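Local coordinates for Rab GDP-dissociation inhibitor (Saccharomyces cerevisiae, PDB 2BCG), which inhibits GDP release from the Rab GTPase SEC4 in the yeast secretory pathway and extracts GDP-bound YPT7 from vacuolar membranes, at residues G95-T98 / N99-H103; V292-P296 / T297-E301. One frame throughout, in Å; residues are numbered along the deposited sequence. Where two conformers were deposited one is given.

Contact 1 (G95-T98 / N99-H103); sequences GELT and NILIH
In the conformer described here, E96 joins N99, one helical turn on, at the surface of the helix: the amide nitrogen ND2 of N99 donates almost straight to OE2 of E96 over 2.9 Å, and OE2 lies close to the amide plane. The approach to the glutamate is on the syn side of OE2 but 31° out of the carboxylate plane, and the two flat groups are steeply turned against each other. E96 reaches its partner by a bend at chi2 (63°), which brings the carboxylate forward along the helix, beside N99; OE1 has a weak, long ion pair with K431. In the same conformer CG of E96 meets CD1 of I100 at 4.1 Å, the two side chains crossing at about a right angle. All this happens in the first turn of helix 96-104, whose N-cap is G95. The carbonyl oxygen of G95 accepts twice, from N99 N at 3.3 Å and from T98 OG1 at 2.7 Å, the hydroxyl being folded back toward the start of the helix by chi1 of 63°. The imidazole of H103 turns its ND1 edge to N99 O, 2.8 Å away and in the ring plane, while H103 N comes to it from the opposite face of the carbonyl plane. On another side of the helix, CG of L97 meets CD1 of L101 at 4.1 Å, and both leucines lie against L91 of strand 91-92. I100 packs on T427 of helix 424-438 and F248 of helix 243-254; T98 and L101 touch apolar side chains of another protein chain.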
loop_
_atom_site.group_PDB
_atom_site.type_symbol
_atom_site.label_atom_id
_atom_site.label_comp_id
_atom_site.label_asym_id
_atom_site.label_seq_id
_atom_site.Cartn_x
_atom_site.Cartn_y
_atom_site.Cartn_z
ATOM N N GLY A 95 8.849 8.694 8.821
ATOM C CA GLY A 95 8.773 7.402 9.475
ATOM C C GLY A 95 9.568 6.288 8.803
ATOM O O GLY A 95 10.103 6.441 7.704
ATOM N N GLU A 96 9.640 5.165 9.484
ATOM C CA GLU A 96 10.364 4.013 8.941
ATOM C C GLU A 96 9.773 3.488 7.619
ATOM O O GLU A 96 10.531 3.071 6.730
ATOM C CB GLU A 96 10.427 2.883 9.967
ATOM C CG GLU A 96 11.389 1.757 9.579
ATOM C CD GLU A 96 12.841 2.229 9.478
ATOM O OE1 GLU A 96 13.333 2.845 10.452
ATOM O OE2 GLU A 96 13.502 1.995 8.431
ATOM N N LEU A 97 8.437 3.513 7.447
ATOM C CA LEU A 97 7.881 3.003 6.183
ATOM C C LEU A 97 8.368 3.816 5.008
ATOM O O LEU A 97 8.721 3.258 3.960
ATOM C CB LEU A 97 6.347 2.844 6.249
ATOM C CG LEU A 97 5.674 2.281 4.983
ATOM C CD1 LEU A 97 6.291 0.927 4.598
ATOM C CD2 LEU A 97 4.153 2.160 5.164
ATOM N N THR A 98 8.466 5.135 5.182
ATOM C CA THR A 98 9.012 5.929 4.082
ATOM C C THR A 98 10.472 5.517 3.795
ATOM O O THR A 98 10.871 5.413 2.628
ATOM C CB THR A 98 8.875 7.456 4.292
ATOM O OG1 THR A 98 9.634 7.844 5.433
ATOM C CG2 THR A 98 7.426 7.817 4.502
ATOM N N ASN A 99 11.253 5.291 4.853
ATOM C CA ASN A 99 12.660 4.863 4.720
ATOM C C ASN A 99 12.766 3.528 3.930
ATOM O O ASN A 99 13.634 3.350 3.055
ATOM C CB ASN A 99 13.281 4.743 6.118
ATOM C CG ASN A 99 14.805 4.563 6.080
ATOM O OD1 ASN A 99 15.488 5.163 5.268
ATOM N ND2 ASN A 99 15.317 3.701 6.954
ATOM N N ILE A 100 11.872 2.592 4.231
ATOM C CA ILE A 100 11.850 1.301 3.527
ATOM C C ILE A 100 11.422 1.493 2.083
ATOM O O ILE A 100 12.029 0.938 1.179
ATOM C CB ILE A 100 10.917 0.309 4.233
ATOM C CG1 ILE A 100 11.416 0.025 5.648
ATOM C CG2 ILE A 100 10.760 -1.004 3.417
ATOM C CD1 ILE A 100 10.422 -0.782 6.470
ATOM N N LEU A 101 10.368 2.277 1.858
ATOM C CA LEU A 101 9.919 2.575 0.512
ATOM C C LEU A 101 11.027 3.119 -0.363
ATOM O O LEU A 101 11.155 2.714 -1.521
ATOM C CB LEU A 101 8.749 3.569 0.542
ATOM C CG LEU A 101 7.392 3.005 1.006
ATOM C CD1 LEU A 101 6.499 4.171 1.420
ATOM C CD2 LEU A 101 6.722 2.158 -0.114
ATOM N N ILE A 102 11.795 4.063 0.180
ATOM C CA ILE A 102 12.867 4.676 -0.612
ATOM C C ILE A 102 14.010 3.720 -0.891
ATOM O O ILE A 102 14.460 3.652 -2.023
ATOM C CB ILE A 102 13.434 5.864 0.189
ATOM C CG1 ILE A 102 12.388 6.958 0.296
ATOM C CG2 ILE A 102 14.703 6.376 -0.441
ATOM C CD1 ILE A 102 12.683 7.974 1.370
ATOM N N HIS A 103 14.421 2.942 0.105
ATOM C CA HIS A 103 15.554 2.017 -0.077
ATOM C C HIS A 103 15.229 0.900 -1.069
ATOM O O HIS A 103 16.098 0.447 -1.804
ATOM C CB HIS A 103 16.011 1.430 1.262
ATOM C CG HIS A 103 16.918 2.346 2.034
ATOM N ND1 HIS A 103 16.443 3.359 2.838
ATOM C CD2 HIS A 103 18.275 2.416 2.093
ATOM C CE1 HIS A 103 17.472 4.024 3.352
ATOM N NE2 HIS A 103 18.592 3.466 2.921
#

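Contact 2 (V292-P296 / T297-E301); sequences VIADP and TYFPE
From D295 the backbone leaves strand 292-294 and folds into two successive tight turns, Y298 N donating to D295 O at 3.1 Å and F299 N to P296 O at 3.2 Å, each donor standing well above the plane of its carbonyl. The carboxylate of D295 bends over the first turn: OD1 takes the hydroxyl OG1 of T297 at 2.6 Å on its syn lone pair and T297 N at 2.8 Å nearly along the C-O axis, the latter closing an Asx turn. With chi1 at 78°, CG of D295 sits between its own backbone N and carbonyl carbon, which carries the carboxylate forward to T297. With an alanine in place of D295, T297 N and OG1 would probably lose their shared acceptor, leaving the T297 hydroxyl held by K42 without its aspartate partner. The carboxylate also borders the edge of the Y298 ring, with OD1 3.5 Å from CD2. Within the strand, A294 CB meets the edge of the F299 ring at CE1, 3.8 Å away, and V292 CG1 approaches CZ obliquely; I411 and L413 of the neighbouring strand 411-413 also pack on this phenyl ring. K42 donates to OG1 of T297 and lies in cation-pi contact with Y298, whose OH bonds to K42 N. The positive charge of K42 near this threonine-aspartate pair would probably favour the ionised form of D295.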
loop_
_atom_site.group_PDB
_atom_site.type_symbol
_atom_site.label_atom_id
_atom_site.label_comp_id
_atom_site.label_asym_id
_atom_site.label_seq_id
_atom_site.Cartn_x
_atom_site.Cartn_y
_atom_site.Cartn_z
ATOM N N VAL A 292 7.956 -20.340 8.561
ATOM C CA VAL A 292 6.789 -19.643 8.009
ATOM C C VAL A 292 6.650 -18.279 8.711
ATOM O O VAL A 292 6.949 -18.131 9.911
ATOM C CB VAL A 292 5.489 -20.506 8.155
ATOM C CG1 VAL A 292 5.076 -20.685 9.609
ATOM C CG2 VAL A 292 4.333 -19.903 7.312
ATOM N N ILE A 293 6.191 -17.292 7.945
ATOM C CA ILE A 293 5.790 -15.962 8.454
ATOM C C ILE A 293 4.303 -15.840 8.102
ATOM O O ILE A 293 3.917 -16.123 6.976
ATOM C CB ILE A 293 6.614 -14.846 7.780
ATOM C CG1 ILE A 293 8.117 -15.025 8.081
ATOM C CG2 ILE A 293 6.065 -13.462 8.180
ATOM C CD1 ILE A 293 8.991 -14.096 7.348
ATOM N N ALA A 294 3.456 -15.491 9.064
ATOM C CA ALA A 294 2.018 -15.483 8.780
ATOM C C ALA A 294 1.258 -14.510 9.650
ATOM O O ALA A 294 1.741 -14.102 10.712
ATOM C CB ALA A 294 1.453 -16.860 8.963
ATOM N N ASP A 295 0.068 -14.128 9.195
ATOM C CA ASP A 295 -0.810 -13.361 10.067
ATOM C C ASP A 295 -1.648 -14.252 10.999
ATOM O O ASP A 295 -1.720 -15.474 10.801
ATOM C CB ASP A 295 -1.645 -12.339 9.256
ATOM C CG ASP A 295 -2.823 -12.957 8.515
ATOM O OD1 ASP A 295 -3.630 -13.722 9.084
ATOM O OD2 ASP A 295 -2.989 -12.608 7.323
ATOM N N PRO A 296 -2.215 -13.659 12.062
ATOM C CA PRO A 296 -2.979 -14.455 13.030
ATOM C C PRO A 296 -4.082 -15.346 12.465
ATOM O O PRO A 296 -4.415 -16.384 13.090
ATOM C CB PRO A 296 -3.538 -13.390 14.003
ATOM C CG PRO A 296 -2.472 -12.254 13.941
ATOM C CD PRO A 296 -2.072 -12.245 12.475
ATOM N N THR A 297 -4.677 -14.992 11.314
ATOM C CA THR A 297 -5.804 -15.787 10.800
ATOM C C THR A 297 -5.384 -17.181 10.341
ATOM O O THR A 297 -6.236 -18.066 10.201
ATOM C CB THR A 297 -6.549 -15.082 9.645
ATOM O OG1 THR A 297 -5.740 -15.126 8.471
ATOM C CG2 THR A 297 -6.917 -13.612 10.002
ATOM N N TYR A 298 -4.084 -17.389 10.116
ATOM C CA TYR A 298 -3.591 -18.714 9.710
ATOM C C TYR A 298 -3.252 -19.624 10.878
ATOM O O TYR A 298 -3.145 -20.833 10.682
ATOM C CB TYR A 298 -2.361 -18.592 8.796
ATOM C CG TYR A 298 -2.760 -18.018 7.475
ATOM C CD1 TYR A 298 -3.167 -18.848 6.394
ATOM C CD2 TYR A 298 -2.814 -16.639 7.306
ATOM C CE1 TYR A 298 -3.577 -18.300 5.171
ATOM C CE2 TYR A 298 -3.246 -16.078 6.076
ATOM C CZ TYR A 298 -3.597 -16.913 5.024
ATOM O OH TYR A 298 -4.016 -16.384 3.830
ATOM N N PHE A 299 -3.055 -19.039 12.050
ATOM C CA PHE A 299 -2.628 -19.798 13.248
ATOM C C PHE A 299 -3.325 -19.185 14.458
ATOM O O PHE A 299 -2.644 -18.677 15.358
ATOM C CB PHE A 299 -1.107 -19.740 13.463
ATOM C CG PHE A 299 -0.307 -20.438 12.408
ATOM C CD1 PHE A 299 0.149 -19.753 11.284
ATOM C CD2 PHE A 299 0.022 -21.790 12.548
ATOM C CE1 PHE A 299 0.927 -20.418 10.308
ATOM C CE2 PHE A 299 0.781 -22.445 11.579
ATOM C CZ PHE A 299 1.230 -21.766 10.458
ATOM N N PRO A 300 -4.664 -19.248 14.489
ATOM C CA PRO A 300 -5.385 -18.614 15.600
ATOM C C PRO A 300 -5.013 -19.208 16.958
ATOM O O PRO A 300 -4.951 -18.471 17.960
ATOM C CB PRO A 300 -6.871 -18.841 15.258
ATOM C CG PRO A 300 -6.893 -20.000 14.304
ATOM C CD PRO A 300 -5.586 -19.883 13.515
ATOM N N GLU A 301 -4.711 -20.509 16.971
ATOM C CA GLU A 301 -4.290 -21.176 18.217
ATOM C C GLU A 301 -2.964 -20.664 18.791
ATOM O O GLU A 301 -2.730 -20.796 19.995
ATOM C CB GLU A 301 -4.285 -22.715 18.111
ATOM C CG GLU A 301 -4.349 -23.337 16.726
ATOM C CD GLU A 301 -3.044 -23.245 15.939
ATOM O OE1 GLU A 301 -2.009 -23.840 16.352
ATOM O OE2 GLU A 301 -3.076 -22.615 14.870
#

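In the fold
Contact 1 and contact 2 follow each other in series along the chain, neither nesting nor crossing, with centres 26 Å apart and nearest atoms about 13 Å apart. Contact 1 comes first, as the chain leaves strand 91-92 and starts helix 96-104; this helix rests against helices 243-254 and 424-438, so residues 95-103 bring together distant parts of the sequence. Much later, contact 2 closes the turn that follows strand 292-294. That strand lies between 14-17 and 411-413 in the five-stranded parallel sheet, and the turn directs the chain toward strand 303-317 of the seven-stranded mixed sheet. Contact 2 thus marks one passage between the two sheets.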